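Local coordinates for protein galectin (Xenopus laevis, PDB 3WUD) that binds lactose and related beta-galactosides as a skin lectin of the galectin family, close to but distinct from galectin-1, at residues 24-29 and 80-85; 31-36 and 48-53; 55-60 and 74-79; 61-66 and 107-112. One frame throughout, in Å; residues are numbered along the deposited sequence.

The four contacts belong to one galectin beta-sandwich. Contact 2 pairs strands 34-37 and 43-51 of the sugar-binding sheet, which continues through strand 60-67 (contact 4) to strand 70-77 (contact 3). Measured between centres, contacts 2 and 3 lie about 9 Å apart, and both touch the galactose and the glucose; contact 4, about 11 Å from contact 3, joins this sheet to strand 108-112 of the other one. Contact 1 lies at one end of the sandwich, its centre about 19 Å from that of contact 4. Along the chain, contacts 2 and 3 follow each other within the span that contact 1 closes, whereas contact 4 ends beyond it. The sugar site and the apolar core therefore share strands.

Contact 1: residues 24-29 and 80-85; sequences GFIPKD and FPFQQG
With its CG1 anti to the carbonyl carbon (chi1 -57°) and its chain extended to CD1, Ile26 reaches across to the 80-85 loop, where its CD1 lies 4.1 Å from CB of Phe82. This is an end of the galectin beta-sandwich, where strand 19-26 of one sheet runs out into a turn beside the connection from strand 70-77 to strand 86-95. The two side chains cross at about a right angle. The apolar Ile26 suits the place because its CD1 packs on Phe82 at the edge of the core. The same methyl also comes 3.5 Å from the carbonyl O of Gln83, an oxygen buried here without a polar partner. Phe82 carries on into the core, its ring meeting Phe33 edge-to-face and touching Phe48 and Ile61.

Farther out, Phe25 has its CG anti to the backbone N (chi1 -173°), which brings CZ to 3.3 Å from the carbonyl C of Gly85. Gly85, at positive phi, packs its CA close to the Lys28 side chain, and a residue without a side chain suits so tight a place. Its N-H makes a weak bond to Ile26 O, 2.7 Å from N but badly bent (123°), and a second weak one to Pro27 O. Gln84 sends its NE2 to Ala30 O, while its CB rests 3.3 Å from Lys28 O.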
# COMPACT_ATOMS: atom_id res chain seq x y z
N GLY A 24 9.90 5.88 -1.68
CA GLY A 24 9.91 6.13 -0.26
C GLY A 24 11.01 7.13 0.04
O GLY A 24 11.88 7.38 -0.81
N PHE A 25 11.03 7.62 1.29
CA PHE A 25 12.03 8.59 1.73
C PHE A 25 12.93 7.94 2.77
O PHE A 25 12.45 7.39 3.72
CB PHE A 25 11.39 9.88 2.32
CG PHE A 25 12.42 10.97 2.63
CD1 PHE A 25 12.72 11.94 1.69
CD2 PHE A 25 13.05 10.99 3.85
CE1 PHE A 25 13.66 12.93 1.98
CE2 PHE A 25 14.00 11.99 4.16
CZ PHE A 25 14.30 12.93 3.22
N ILE A 26 14.24 8.00 2.52
CA ILE A 26 15.20 7.43 3.42
C ILE A 26 15.59 8.53 4.42
O ILE A 26 16.15 9.50 3.97
CB ILE A 26 16.45 6.95 2.70
CG1 ILE A 26 16.14 5.93 1.61
CG2 ILE A 26 17.40 6.35 3.70
CD1 ILE A 26 17.21 5.83 0.55
N PRO A 27 15.31 8.35 5.72
CA PRO A 27 15.72 9.26 6.78
C PRO A 27 17.22 9.59 6.73
O PRO A 27 18.10 8.78 6.36
CB PRO A 27 15.38 8.49 8.07
CG PRO A 27 14.40 7.41 7.66
CD PRO A 27 14.73 7.10 6.26
N LYS A 28 17.53 10.81 7.16
CA LYS A 28 18.89 11.33 7.00
C LYS A 28 19.91 10.52 7.83
O LYS A 28 21.14 10.47 7.50
CB LYS A 28 18.89 12.84 7.40
CG LYS A 28 20.29 13.47 7.46
CD LYS A 28 21.01 13.28 6.12
CE LYS A 28 21.94 14.43 5.75
NZ LYS A 28 22.15 14.41 4.26
N ASP A 29 19.44 9.91 8.89
CA ASP A 29 20.33 9.13 9.77
C ASP A 29 20.11 7.60 9.66
O ASP A 29 20.45 6.87 10.58
CB ASP A 29 20.05 9.52 11.20
CG ASP A 29 18.63 9.21 11.62
OD1 ASP A 29 17.79 8.88 10.74
OD2 ASP A 29 18.36 9.32 12.83
N PHE A 80 24.77 0.57 -5.42
CA PHE A 80 24.21 1.33 -4.30
C PHE A 80 23.90 2.77 -4.67
O PHE A 80 24.62 3.69 -4.25
CB PHE A 80 25.19 1.30 -3.13
CG PHE A 80 24.56 1.54 -1.78
CD1 PHE A 80 23.96 0.50 -1.09
CD2 PHE A 80 24.60 2.79 -1.14
CE1 PHE A 80 23.39 0.71 0.16
CE2 PHE A 80 23.97 3.01 0.08
CZ PHE A 80 23.35 1.94 0.75
N PRO A 81 22.83 2.97 -5.38
CA PRO A 81 22.42 4.34 -5.76
C PRO A 81 21.60 5.07 -4.71
O PRO A 81 20.66 5.81 -5.07
CB PRO A 81 21.51 4.07 -6.92
CG PRO A 81 20.86 2.80 -6.54
CD PRO A 81 21.93 1.96 -5.94
N PHE A 82 21.82 4.80 -3.44
CA PHE A 82 20.98 5.38 -2.42
C PHE A 82 21.73 6.48 -1.64
O PHE A 82 22.93 6.45 -1.59
CB PHE A 82 20.43 4.28 -1.46
CG PHE A 82 19.83 3.11 -2.17
CD1 PHE A 82 18.53 3.18 -2.64
CD2 PHE A 82 20.53 1.90 -2.29
CE1 PHE A 82 18.00 2.12 -3.30
CE2 PHE A 82 19.97 0.82 -2.92
CZ PHE A 82 18.71 0.94 -3.41
N GLN A 83 20.99 7.50 -1.17
CA GLN A 83 21.48 8.51 -0.24
C GLN A 83 20.54 8.64 0.93
O GLN A 83 19.32 8.57 0.79
CB GLN A 83 21.58 9.89 -0.93
CG GLN A 83 21.84 9.80 -2.42
CD GLN A 83 22.17 11.13 -3.10
OE1 GLN A 83 21.58 12.17 -2.81
NE2 GLN A 83 23.12 11.08 -4.04
N GLN A 84 21.12 8.90 2.09
CA GLN A 84 20.37 9.18 3.28
C GLN A 84 19.76 10.56 3.12
O GLN A 84 20.36 11.42 2.47
CB GLN A 84 21.29 9.19 4.51
CG GLN A 84 21.88 7.84 4.86
CD GLN A 84 23.15 7.98 5.68
OE1 GLN A 84 24.05 8.71 5.28
NE2 GLN A 84 23.24 7.30 6.82
N GLY A 85 18.56 10.74 3.64
CA GLY A 85 17.84 12.00 3.46
C GLY A 85 17.38 12.34 2.05
O GLY A 85 17.41 13.52 1.63

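Contact 2: residues 31-36 and 48-53; sequences KSFAIN and FNPRFD. With GAL (beta-D-galactopyranose), chain B; GLC (alpha-D-glucopyranose), chain C.
Backbone hydrogen bonds join Ile35 and Phe48 twice, Ile35 N to Phe48 O and Phe48 N to Ile35 O, as an antiparallel hydrogen-bonded pair. Farther along, Phe33 N bonds to Pro50 O. Lys31 O ends the pairing by accepting two N-H groups: that of Asp53 arrives on a lone pair, that of Phe52 from above the carbonyl plane.

A proline at position 50 has no N-H to offer Phe33 O, and the side chain of Asn49 takes over. Its ND2 gives a 2.8 Å bond to Phe33 O, which lies in the amide plane of the asparagine. The same amide turns OD1 to Arg51, whose NE lies 2.8 Å from it; Asn49 thereby positions the arginine while OD1 lies 3.2 Å from galactose O4.

Apolar contacts line the opposite, inner side. Phe33, its CG between the backbone N and the carbonyl carbon (chi1 66°), presents a ring face to Pro50, a CH-pi contact with CD 4.0 Å from the ring centroid. Ile35 and Phe48 lie side by side.

The sugar is held by the extended Arg51: NH1 gives a 2.8 Å hydrogen bond to glucose O3 and forms a salt bridge with Asp57, and NH2 reaches galactose O4 at 3.0 Å. An inner apolar face backing polar side chains that read the axial O4 is typical of the galectin carbohydrate-recognition site.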
# COMPACT_ATOMS: atom_id res chain seq x y z
N LYS A 31 20.62 3.86 9.04
CA LYS A 31 21.75 2.92 8.96
C LYS A 31 21.46 1.85 7.93
O LYS A 31 22.40 1.33 7.36
CB LYS A 31 22.01 2.28 10.30
CG LYS A 31 22.64 3.26 11.29
CD LYS A 31 22.07 2.90 12.64
CE LYS A 31 23.05 2.05 13.41
NZ LYS A 31 23.96 2.97 14.20
N SER A 32 20.16 1.54 7.70
CA SER A 32 19.73 0.59 6.65
C SER A 32 18.19 0.73 6.47
O SER A 32 17.52 1.40 7.29
CB SER A 32 20.05 -0.87 7.05
OG SER A 32 19.35 -1.20 8.20
N PHE A 33 17.65 0.18 5.45
CA PHE A 33 16.18 0.03 5.35
C PHE A 33 15.91 -1.33 4.62
O PHE A 33 16.82 -1.90 4.00
CB PHE A 33 15.54 1.23 4.61
CG PHE A 33 15.92 1.36 3.14
CD1 PHE A 33 15.08 0.85 2.15
CD2 PHE A 33 17.05 2.07 2.74
CE1 PHE A 33 15.39 0.97 0.82
CE2 PHE A 33 17.36 2.23 1.40
CZ PHE A 33 16.53 1.68 0.44
N ALA A 34 14.68 -1.86 4.74
CA ALA A 34 14.43 -3.17 4.13
C ALA A 34 13.05 -3.10 3.53
O ALA A 34 12.14 -2.48 4.12
CB ALA A 34 14.52 -4.31 5.17
N ILE A 35 12.91 -3.73 2.35
CA ILE A 35 11.61 -3.97 1.75
C ILE A 35 11.52 -5.50 1.52
O ILE A 35 12.42 -6.13 0.94
CB ILE A 35 11.52 -3.28 0.39
CG1 ILE A 35 11.69 -1.77 0.54
CG2 ILE A 35 10.21 -3.70 -0.35
CD1 ILE A 35 12.21 -1.17 -0.71
N ASN A 36 10.48 -6.08 2.09
CA ASN A 36 10.18 -7.48 1.98
C ASN A 36 8.97 -7.78 1.08
O ASN A 36 7.97 -7.14 1.25
CB ASN A 36 9.86 -7.93 3.37
CG ASN A 36 11.02 -7.73 4.32
OD1 ASN A 36 12.15 -8.12 4.02
ND2 ASN A 36 10.74 -7.14 5.44
N PHE A 48 15.09 -7.28 0.78
CA PHE A 48 15.91 -6.34 0.04
C PHE A 48 16.39 -5.29 1.03
O PHE A 48 15.59 -4.52 1.57
CB PHE A 48 15.06 -5.69 -1.04
CG PHE A 48 15.76 -4.62 -1.81
CD1 PHE A 48 16.59 -4.96 -2.87
CD2 PHE A 48 15.59 -3.28 -1.49
CE1 PHE A 48 17.23 -3.98 -3.61
CE2 PHE A 48 16.25 -2.27 -2.21
CZ PHE A 48 17.10 -2.65 -3.25
N ASN A 49 17.66 -5.35 1.42
CA ASN A 49 18.19 -4.59 2.54
C ASN A 49 19.50 -3.73 2.25
O ASN A 49 20.60 -4.20 2.52
CB ASN A 49 18.48 -5.60 3.66
CG ASN A 49 18.88 -4.97 4.99
OD1 ASN A 49 19.60 -5.62 5.75
ND2 ASN A 49 18.42 -3.78 5.31
N PRO A 50 19.30 -2.49 1.71
CA PRO A 50 20.39 -1.58 1.49
C PRO A 50 20.88 -1.18 2.88
O PRO A 50 20.11 -0.87 3.73
CB PRO A 50 19.72 -0.41 0.74
CG PRO A 50 18.62 -1.07 -0.01
CD PRO A 50 18.08 -1.96 1.10
N ARG A 51 22.18 -1.27 3.06
CA ARG A 51 22.83 -1.03 4.27
C ARG A 51 23.87 0.08 4.07
O ARG A 51 24.87 -0.11 3.31
CB ARG A 51 23.58 -2.27 4.75
CG ARG A 51 22.64 -3.42 5.06
CD ARG A 51 23.35 -4.63 5.65
NE ARG A 51 22.38 -5.70 5.99
CZ ARG A 51 22.75 -6.93 6.36
NH1 ARG A 51 24.02 -7.23 6.50
NH2 ARG A 51 21.83 -7.85 6.67
N PHE A 52 23.65 1.19 4.77
CA PHE A 52 24.59 2.32 4.82
C PHE A 52 25.72 2.00 5.79
O PHE A 52 26.89 2.13 5.44
CB PHE A 52 23.88 3.59 5.30
CG PHE A 52 22.85 4.10 4.34
CD1 PHE A 52 23.23 4.81 3.23
CD2 PHE A 52 21.51 3.88 4.57
CE1 PHE A 52 22.30 5.24 2.28
CE2 PHE A 52 20.56 4.32 3.64
CZ PHE A 52 20.95 4.99 2.50
N ASP A 53 25.35 1.66 7.02
CA ASP A 53 26.25 1.00 7.97
C ASP A 53 25.53 0.08 8.90
O ASP A 53 25.01 0.52 9.95
CB ASP A 53 27.01 2.02 8.82
CG ASP A 53 27.91 1.35 9.86
OD1 ASP A 53 28.40 0.22 9.60
OD2 ASP A 53 28.11 1.98 10.94
C1 GAL B . 20.93 -10.24 9.25
C2 GAL B . 20.03 -9.12 9.73
C3 GAL B . 18.57 -9.29 9.30
C4 GAL B . 18.53 -9.61 7.80
C5 GAL B . 19.50 -10.76 7.49
C6 GAL B . 19.57 -11.17 6.04
O2 GAL B . 20.04 -9.07 11.15
O3 GAL B . 17.83 -8.15 9.69
O4 GAL B . 18.92 -8.45 7.05
O5 GAL B . 20.85 -10.47 7.85
O6 GAL B . 20.46 -12.25 5.79
C1 GLC C . 25.65 -12.42 9.42
C2 GLC C . 25.51 -11.30 8.41
C3 GLC C . 24.32 -10.40 8.54
C4 GLC C . 23.13 -11.03 9.30
C5 GLC C . 23.55 -11.73 10.59
C6 GLC C . 22.48 -12.64 11.11
O1 GLC C . 26.97 -12.71 9.77
O2 GLC C . 26.68 -10.56 8.10
O3 GLC C . 24.00 -9.97 7.21
O4 GLC C . 22.31 -9.96 9.61
O5 GLC C . 24.66 -12.56 10.42
O6 GLC C . 23.00 -13.17 12.32

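Contact 3: residues 55-60 and 74-79; sequences EGDTNK and EQRENV. With GLC (alpha-D-glucopyranose), chain C; GAL (beta-D-galactopyranose), chain B; SO4 (sulfate ion), chain D.
A surface salt bridge between Asp57 and Arg76 joins the loop after strand 43-51 to strand 70-77, the edge strand of the sugar-binding sheet, beside the glucose. The two side chains meet tip to tip. Arg76 grips the carboxylate side-on, with NE 3.3 Å from Asp57 OD1 and NH2 3.1 Å from OD2. The flat groups are turned 59° apart, and the two bonds differ: OD2 is met on its syn side, close to the carboxylate plane, whereas OD1 is approached from above that plane.

Asp57 OD2 also pairs with Arg51, and the short Asp chain suits a position between two arginines. Glu74 completes the network beside Arg76 NH1, and its longer, extended chain carries OE2 to the sugar, 2.7 Å from galactose O6. On the other segment Glu55, bent at chi2 (-80°), accepts a hydrogen bond from galactose O2 at OE1, 2.9 Å away. Arg76 NH2 adds a weak bond to glucose O2. At the far end Lys60 runs alongside Asn78, its CD 3.5 Å from OD1.

Alternating acids and arginines would largely balance one another's charge, consistent with a second shell in which Asp57 holds Arg51 and Arg76 ready for the hydroxyls of the disaccharide.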
# COMPACT_ATOMS: atom_id res chain seq x y z
N GLU A 55 25.40 -4.20 10.32
CA GLU A 55 26.00 -5.55 10.35
C GLU A 55 27.37 -5.61 9.70
O GLU A 55 27.68 -6.59 9.10
CB GLU A 55 25.06 -6.60 9.69
CG GLU A 55 23.67 -6.66 10.28
CD GLU A 55 23.57 -7.46 11.59
OE1 GLU A 55 22.44 -7.66 12.09
OE2 GLU A 55 24.61 -7.93 12.07
N GLY A 56 28.19 -4.55 9.84
CA GLY A 56 29.53 -4.45 9.20
C GLY A 56 29.60 -4.17 7.69
O GLY A 56 30.71 -4.12 7.08
N ASP A 57 28.43 -3.92 7.09
CA ASP A 57 28.31 -3.66 5.65
C ASP A 57 28.12 -2.15 5.46
O ASP A 57 27.33 -1.55 6.23
CB ASP A 57 27.13 -4.42 5.04
CG ASP A 57 27.32 -5.89 5.10
OD1 ASP A 57 28.43 -6.37 4.81
OD2 ASP A 57 26.36 -6.55 5.52
N THR A 58 28.93 -1.55 4.57
CA THR A 58 28.90 -0.14 4.19
C THR A 58 28.57 -0.00 2.71
O THR A 58 29.32 -0.49 1.83
CB THR A 58 30.26 0.57 4.46
OG1 THR A 58 30.47 0.60 5.88
CG2 THR A 58 30.22 2.05 3.89
N ASN A 59 27.44 0.65 2.40
CA ASN A 59 26.98 0.80 1.04
C ASN A 59 26.92 -0.48 0.22
O ASN A 59 27.45 -0.54 -0.91
CB ASN A 59 27.78 1.92 0.31
CG ASN A 59 27.67 3.28 1.04
OD1 ASN A 59 26.89 3.47 1.97
ND2 ASN A 59 28.47 4.23 0.60
N LYS A 60 26.26 -1.51 0.81
CA LYS A 60 26.01 -2.74 0.08
C LYS A 60 24.52 -2.97 0.15
O LYS A 60 23.90 -2.62 1.12
CB LYS A 60 26.68 -3.95 0.73
CG LYS A 60 28.20 -3.79 0.98
CD LYS A 60 28.93 -3.91 -0.32
CE LYS A 60 30.45 -3.77 -0.11
NZ LYS A 60 30.78 -2.32 -0.14
N GLU A 74 22.49 -15.38 1.87
CA GLU A 74 22.52 -14.00 1.43
C GLU A 74 23.14 -13.81 0.06
O GLU A 74 24.08 -14.53 -0.28
CB GLU A 74 23.35 -13.14 2.39
CG GLU A 74 22.70 -12.86 3.71
CD GLU A 74 23.56 -12.02 4.68
OE1 GLU A 74 24.71 -11.66 4.39
OE2 GLU A 74 23.05 -11.68 5.71
N GLN A 75 22.62 -12.83 -0.67
CA GLN A 75 23.20 -12.34 -1.92
C GLN A 75 23.64 -10.86 -1.66
O GLN A 75 22.87 -10.03 -1.17
CB GLN A 75 22.19 -12.48 -3.07
CG GLN A 75 22.79 -12.17 -4.42
CD GLN A 75 21.78 -12.36 -5.54
OE1 GLN A 75 21.28 -13.48 -5.77
NE2 GLN A 75 21.46 -11.28 -6.22
N ARG A 76 24.91 -10.58 -1.92
CA ARG A 76 25.46 -9.26 -1.69
C ARG A 76 25.70 -8.52 -3.04
O ARG A 76 26.37 -9.03 -3.96
CB ARG A 76 26.73 -9.31 -0.83
CG ARG A 76 26.55 -8.89 0.63
CD ARG A 76 27.82 -9.04 1.52
NE ARG A 76 27.47 -8.89 2.96
CZ ARG A 76 26.87 -9.84 3.71
NH1 ARG A 76 26.63 -11.04 3.17
NH2 ARG A 76 26.58 -9.61 5.02
N GLU A 77 25.13 -7.31 -3.16
CA GLU A 77 25.37 -6.47 -4.33
C GLU A 77 26.15 -5.20 -3.96
O GLU A 77 25.77 -4.56 -3.03
CB GLU A 77 24.00 -6.09 -4.94
CG GLU A 77 23.12 -7.27 -5.27
CD GLU A 77 23.58 -8.05 -6.48
OE1 GLU A 77 24.23 -7.48 -7.40
OE2 GLU A 77 23.25 -9.26 -6.55
N ASN A 78 27.23 -4.87 -4.68
CA ASN A 78 27.96 -3.61 -4.57
C ASN A 78 27.19 -2.41 -5.21
O ASN A 78 27.44 -1.29 -4.88
CB ASN A 78 29.40 -3.63 -5.16
CG ASN A 78 30.32 -4.59 -4.44
OD1 ASN A 78 29.97 -5.13 -3.39
ND2 ASN A 78 31.52 -4.82 -4.98
N VAL A 79 26.19 -2.63 -6.05
CA VAL A 79 25.47 -1.46 -6.56
C VAL A 79 24.78 -0.76 -5.41
O VAL A 79 24.23 -1.42 -4.52
CB VAL A 79 24.45 -1.85 -7.63
CG1 VAL A 79 23.33 -2.64 -7.04
CG2 VAL A 79 23.87 -0.61 -8.28
C1 GLC C . 25.65 -12.42 9.42
C2 GLC C . 25.51 -11.30 8.41
C3 GLC C . 24.32 -10.40 8.54
C4 GLC C . 23.13 -11.03 9.30
C5 GLC C . 23.55 -11.73 10.59
C6 GLC C . 22.48 -12.64 11.11
O1 GLC C . 26.97 -12.71 9.77
O2 GLC C . 26.68 -10.56 8.10
O3 GLC C . 24.00 -9.97 7.21
O4 GLC C . 22.31 -9.96 9.61
O5 GLC C . 24.66 -12.56 10.42
O6 GLC C . 23.00 -13.17 12.32
C1 GAL B . 20.93 -10.24 9.25
C2 GAL B . 20.03 -9.12 9.73
C3 GAL B . 18.57 -9.29 9.30
C4 GAL B . 18.53 -9.61 7.80
C5 GAL B . 19.50 -10.76 7.49
C6 GAL B . 19.57 -11.17 6.04
O2 GAL B . 20.04 -9.07 11.15
O3 GAL B . 17.83 -8.15 9.69
O4 GAL B . 18.92 -8.45 7.05
O5 GAL B . 20.85 -10.47 7.85
O6 GAL B . 20.46 -12.25 5.79
S SO4 D . 24.83 -2.24 13.49
O1 SO4 D . 26.18 -1.60 13.51
O2 SO4 D . 24.97 -3.59 12.89
O3 SO4 D . 24.23 -2.38 14.84
O4 SO4 D . 23.82 -1.40 12.76

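Contact 4: residues 61-66 and 107-112; sequences IICNSK and QEFNFP. With GAL (beta-D-galactopyranose), chain B.
Cys63 points its SG at the edge of the Phe109 ring, 3.6 Å from CE1, while its CB comes up to Phe111. This is face-to-face packing of the galectin beta-sandwich: strand 61-66 of the sugar-binding sheet lies over strand 108-112 of the other sheet, the short segments running 25° apart with no hydrogen bond between them. The sulfur stands 4.8 Å from the Phe109 centroid and 77° off the ring normal, an edge-on sulfur-aromatic contact. A small, polarisable cysteine suits a position where one side chain must touch two phenylalanines. Against Phe111 the same SG lies obliquely.

The Phe109 ring is directed inward by a CG set between the backbone N and the carbonyl carbon, and Ile61 crosses it obliquely, CD1 being 4.1 Å from CE2. Phe48 of strand 43-51 touches Phe109 as well. Phe111 instead has its CG anti to the backbone N, and its tip meets the backbone of the facing strand, Phe111 CZ being 3.4 Å from Asn64 C.

Strand alternation turns Asn64 to the other face of its sheet, toward the sugar. Its OD1 accepts the N-H of Ser65, and its ND2, also bonded to Gly72 O, gives galactose O6 a nearly straight 2.9 Å hydrogen bond (172°).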
# COMPACT_ATOMS: atom_id res chain seq x y z
N ILE A 61 23.98 -3.67 -0.83
CA ILE A 61 22.66 -4.20 -0.72
C ILE A 61 22.78 -5.70 -0.34
O ILE A 61 23.37 -6.51 -1.11
CB ILE A 61 21.88 -4.10 -2.02
CG1 ILE A 61 21.79 -2.64 -2.50
CG2 ILE A 61 20.49 -4.67 -1.79
CD1 ILE A 61 21.10 -2.52 -3.83
N ILE A 62 22.16 -6.07 0.78
CA ILE A 62 22.14 -7.51 1.13
C ILE A 62 20.74 -7.96 0.76
O ILE A 62 19.78 -7.28 1.11
CB ILE A 62 22.33 -7.67 2.62
CG1 ILE A 62 23.81 -7.53 2.98
CG2 ILE A 62 21.86 -9.05 3.10
CD1 ILE A 62 24.60 -6.42 2.31
N CYS A 63 20.60 -9.03 -0.03
CA CYS A 63 19.28 -9.65 -0.25
C CYS A 63 19.29 -11.06 0.33
O CYS A 63 20.32 -11.76 0.38
CB CYS A 63 18.99 -9.75 -1.72
SG CYS A 63 18.75 -8.08 -2.47
N ASN A 64 18.13 -11.49 0.78
CA ASN A 64 17.97 -12.85 1.21
C ASN A 64 16.52 -13.27 1.09
O ASN A 64 15.66 -12.47 0.81
CB ASN A 64 18.40 -12.97 2.69
CG ASN A 64 18.90 -14.38 3.04
OD1 ASN A 64 18.62 -15.33 2.39
ND2 ASN A 64 19.54 -14.51 4.16
N SER A 65 16.26 -14.54 1.24
CA SER A 65 14.92 -15.09 1.34
C SER A 65 14.63 -15.46 2.76
O SER A 65 15.57 -15.70 3.56
CB SER A 65 14.81 -16.36 0.45
OG SER A 65 15.75 -17.39 0.79
N LYS A 66 13.37 -15.70 3.09
CA LYS A 66 13.05 -16.20 4.41
C LYS A 66 11.90 -17.16 4.20
O LYS A 66 10.85 -16.75 3.71
CB LYS A 66 12.66 -15.10 5.39
CG LYS A 66 12.54 -15.61 6.86
CD LYS A 66 12.16 -14.55 7.83
CE LYS A 66 10.79 -14.00 7.59
NZ LYS A 66 10.22 -13.32 8.78
N GLN A 107 20.39 0.51 -12.95
CA GLN A 107 21.05 -0.74 -12.59
C GLN A 107 20.02 -1.73 -12.14
O GLN A 107 19.06 -1.33 -11.54
CB GLN A 107 22.08 -0.48 -11.50
CG GLN A 107 23.18 0.41 -12.04
CD GLN A 107 24.54 0.03 -11.49
OE1 GLN A 107 25.15 -0.97 -11.92
NE2 GLN A 107 25.01 0.82 -10.52
N GLU A 108 20.24 -3.00 -12.46
CA GLU A 108 19.27 -4.06 -12.20
C GLU A 108 20.02 -5.31 -11.74
O GLU A 108 21.16 -5.56 -12.21
CB GLU A 108 18.60 -4.46 -13.50
CG GLU A 108 17.64 -3.49 -14.13
CD GLU A 108 17.21 -3.99 -15.50
OE1 GLU A 108 17.68 -5.09 -15.88
OE2 GLU A 108 16.40 -3.31 -16.17
N PHE A 109 19.37 -6.18 -10.95
CA PHE A 109 19.96 -7.48 -10.67
C PHE A 109 18.84 -8.44 -10.38
O PHE A 109 17.71 -8.02 -10.16
CB PHE A 109 20.97 -7.37 -9.51
CG PHE A 109 20.35 -7.02 -8.16
CD1 PHE A 109 19.86 -8.03 -7.30
CD2 PHE A 109 20.29 -5.70 -7.73
CE1 PHE A 109 19.30 -7.67 -6.05
CE2 PHE A 109 19.78 -5.37 -6.46
CZ PHE A 109 19.25 -6.35 -5.65
N ASN A 110 19.12 -9.73 -10.49
CA ASN A 110 18.10 -10.73 -10.28
C ASN A 110 18.39 -11.43 -8.99
O ASN A 110 19.54 -11.64 -8.64
CB ASN A 110 18.09 -11.80 -11.38
CG ASN A 110 17.82 -11.21 -12.74
OD1 ASN A 110 16.98 -10.35 -12.89
ND2 ASN A 110 18.56 -11.66 -13.72
N PHE A 111 17.34 -11.92 -8.40
CA PHE A 111 17.36 -12.69 -7.16
C PHE A 111 16.52 -13.95 -7.34
O PHE A 111 15.38 -13.88 -7.70
CB PHE A 111 16.85 -11.84 -5.96
CG PHE A 111 17.04 -12.52 -4.62
CD1 PHE A 111 18.29 -12.54 -4.00
CD2 PHE A 111 15.96 -13.11 -3.98
CE1 PHE A 111 18.45 -13.18 -2.78
CE2 PHE A 111 16.13 -13.80 -2.76
CZ PHE A 111 17.39 -13.81 -2.17
N PRO A 112 17.09 -15.11 -7.04
CA PRO A 112 16.36 -16.31 -7.32
C PRO A 112 15.14 -16.54 -6.42
O PRO A 112 15.12 -16.17 -5.25
CB PRO A 112 17.42 -17.39 -7.12
CG PRO A 112 18.34 -16.85 -6.12
CD PRO A 112 18.38 -15.38 -6.41
C1 GAL B . 20.93 -10.24 9.25
C2 GAL B . 20.03 -9.12 9.73
C3 GAL B . 18.57 -9.29 9.30
C4 GAL B . 18.53 -9.61 7.80
C5 GAL B . 19.50 -10.76 7.49
C6 GAL B . 19.57 -11.17 6.04
O2 GAL B . 20.04 -9.07 11.15
O3 GAL B . 17.83 -8.15 9.69
O4 GAL B . 18.92 -8.45 7.05
O5 GAL B . 20.85 -10.47 7.85
O6 GAL B . 20.46 -12.25 5.79